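Local coordinates for adhesin competence repressor (Streptococcus pyogenes serotype M3, PDB 5JLU), which represses transcription in response to zinc, binding DNA as a metal-sensing regulator of the MarR family, at residues A[111-114]-A[115-119]. Residues are numbered along the deposited sequence; the frame is centred on the assembly and turned at random.
Sequences HTHH and HDETL. With ZN (zinc ion), chain B.
With CG of His111 anti to its backbone N (chi1 172°) and that of His115 beside its own backbone N, rotated somewhat past the usual -60° position (chi1 -82°), two imidazoles one helical turn apart converge on a single zinc ion. This i, i+4 pair on helix 105-127 of the MarR fold is a worked example of how a helix presents metal ligands. Each histidine binds through NE2: His111 NE2 and His115 NE2 both lie 2.1 Å from the zinc, and the same two nitrogens come within 3.0 Å of each other because they share the metal. His45 of helix 41-52 adds the third protein ligand, and three waters complete the shell. The rings make an offset edge-to-face pair, planes at 72°, in which His115 CD2 sits over one face of His111. The far nitrogen of His115, ND1, is hydrogen-bonded to Asp12 OD1 of the second subunit, a second-shell contact that probably helps to orient the ring and links the zinc site to the dimer partner. The backbone bond from His115 N to His111 O, 3.1 Å, belongs to the helical turn separating the two ligands. One turn on, Thr118 OG1 donates to His115 O at 2.7 Å, on the same face of that carbonyl's plane as Leu119 N.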
loop_
_atom_site.group_PDB
_atom_site.type_symbol
_atom_site.label_atom_id
_atom_site.label_comp_id
_atom_site.label_asym_id
_atom_site.label_seq_id
_atom_site.Cartn_x
_atom_site.Cartn_y
_atom_site.Cartn_z
ATOM N N HIS A 111 10.823 6.601 11.235
ATOM C CA HIS A 111 9.657 6.482 10.391
ATOM C C HIS A 111 9.027 7.876 10.218
ATOM O O HIS A 111 8.659 8.235 9.122
ATOM C CB HIS A 111 8.677 5.492 11.004
ATOM C CG HIS A 111 7.377 5.454 10.310
ATOM N ND1 HIS A 111 6.226 6.011 10.839
ATOM C CD2 HIS A 111 7.056 4.977 9.084
ATOM C CE1 HIS A 111 5.243 5.821 9.980
ATOM N NE2 HIS A 111 5.729 5.209 8.903
ATOM N N THR A 112 8.995 8.682 11.274
ATOM C CA THR A 112 8.457 10.024 11.186
ATOM C C THR A 112 9.275 10.910 10.265
ATOM O O THR A 112 8.737 11.801 9.607
ATOM C CB THR A 112 8.359 10.647 12.565
ATOM O OG1 THR A 112 7.332 9.996 13.290
ATOM C CG2 THR A 112 8.033 12.137 12.544
ATOM N N HIS A 113 10.568 10.653 10.203
ATOM C CA HIS A 113 11.476 11.490 9.430
ATOM C C HIS A 113 11.338 11.132 7.961
ATOM O O HIS A 113 11.347 12.025 7.103
ATOM C CB HIS A 113 12.932 11.375 9.959
ATOM C CG HIS A 113 13.953 11.958 9.027
ATOM N ND1 HIS A 113 14.162 13.322 8.891
ATOM C CD2 HIS A 113 14.772 11.361 8.135
ATOM C CE1 HIS A 113 15.074 13.530 7.965
ATOM N NE2 HIS A 113 15.467 12.356 7.499
ATOM N N HIS A 114 11.190 9.844 7.652
ATOM C CA HIS A 114 10.858 9.419 6.266
ATOM C C HIS A 114 9.509 9.975 5.737
ATOM O O HIS A 114 9.401 10.264 4.547
ATOM C CB HIS A 114 10.886 7.879 6.116
ATOM C CG HIS A 114 12.275 7.287 6.141
ATOM N ND1 HIS A 114 12.540 5.985 5.762
ATOM C CD2 HIS A 114 13.476 7.829 6.473
ATOM C CE1 HIS A 114 13.837 5.749 5.866
ATOM N NE2 HIS A 114 14.428 6.854 6.293
ATOM N N HIS A 115 8.492 10.096 6.598
ATOM C CA HIS A 115 7.247 10.796 6.256
ATOM C C HIS A 115 7.493 12.294 5.944
ATOM O O HIS A 115 6.905 12.809 4.990
ATOM C CB HIS A 115 6.101 10.551 7.269
ATOM C CG HIS A 115 5.410 9.255 7.001
ATOM N ND1 HIS A 115 4.436 9.121 6.023
ATOM C CD2 HIS A 115 5.647 8.002 7.472
ATOM C CE1 HIS A 115 4.102 7.854 5.906
ATOM N NE2 HIS A 115 4.781 7.161 6.809
ATOM N N ASP A 116 8.357 12.934 6.734
ATOM C CA ASP A 116 8.686 14.332 6.532
ATOM C C ASP A 116 9.369 14.496 5.192
ATOM O O ASP A 116 8.970 15.340 4.400
ATOM C CB ASP A 116 9.537 14.904 7.661
ATOM C CG ASP A 116 8.771 15.004 8.967
ATOM O OD1 ASP A 116 7.565 15.257 8.929
ATOM O OD2 ASP A 116 9.361 14.834 10.046
ATOM N N GLU A 117 10.292 13.618 4.858
ATOM C CA GLU A 117 10.928 13.750 3.562
ATOM C C GLU A 117 9.950 13.538 2.452
ATOM O O GLU A 117 10.031 14.254 1.456
ATOM C CB GLU A 117 12.147 12.841 3.416
ATOM C CG GLU A 117 13.276 13.260 4.382
ATOM C CD GLU A 117 14.493 12.304 4.438
ATOM O OE1 GLU A 117 14.389 11.076 4.126
ATOM O OE2 GLU A 117 15.582 12.804 4.838
ATOM N N THR A 118 9.010 12.602 2.600
ATOM C CA THR A 118 8.099 12.342 1.483
ATOM C C THR A 118 7.148 13.569 1.277
ATOM O O THR A 118 6.685 13.767 0.185
ATOM C CB THR A 118 7.230 11.078 1.657
ATOM O OG1 THR A 118 6.385 11.267 2.792
ATOM C CG2 THR A 118 8.067 9.820 1.891
ATOM N N LEU A 119 6.787 14.287 2.336
ATOM C CA LEU A 119 6.045 15.515 2.233
ATOM C C LEU A 119 6.717 16.544 1.304
ATOM O O LEU A 119 6.041 17.187 0.502
ATOM C CB LEU A 119 5.792 16.139 3.624
ATOM C CG LEU A 119 4.850 15.403 4.528
ATOM C CD1 LEU A 119 4.759 16.133 5.846
ATOM C CD2 LEU A 119 3.454 15.324 3.914
HETATM ZN ZN ZN B . 4.371 5.147 7.276
HETATM O O HOH W 1 3.080 4.918 5.540
HETATM O O HOH W 2 4.262 2.962 7.500
HETATM O O HOH W 3 5.889 4.788 5.983
#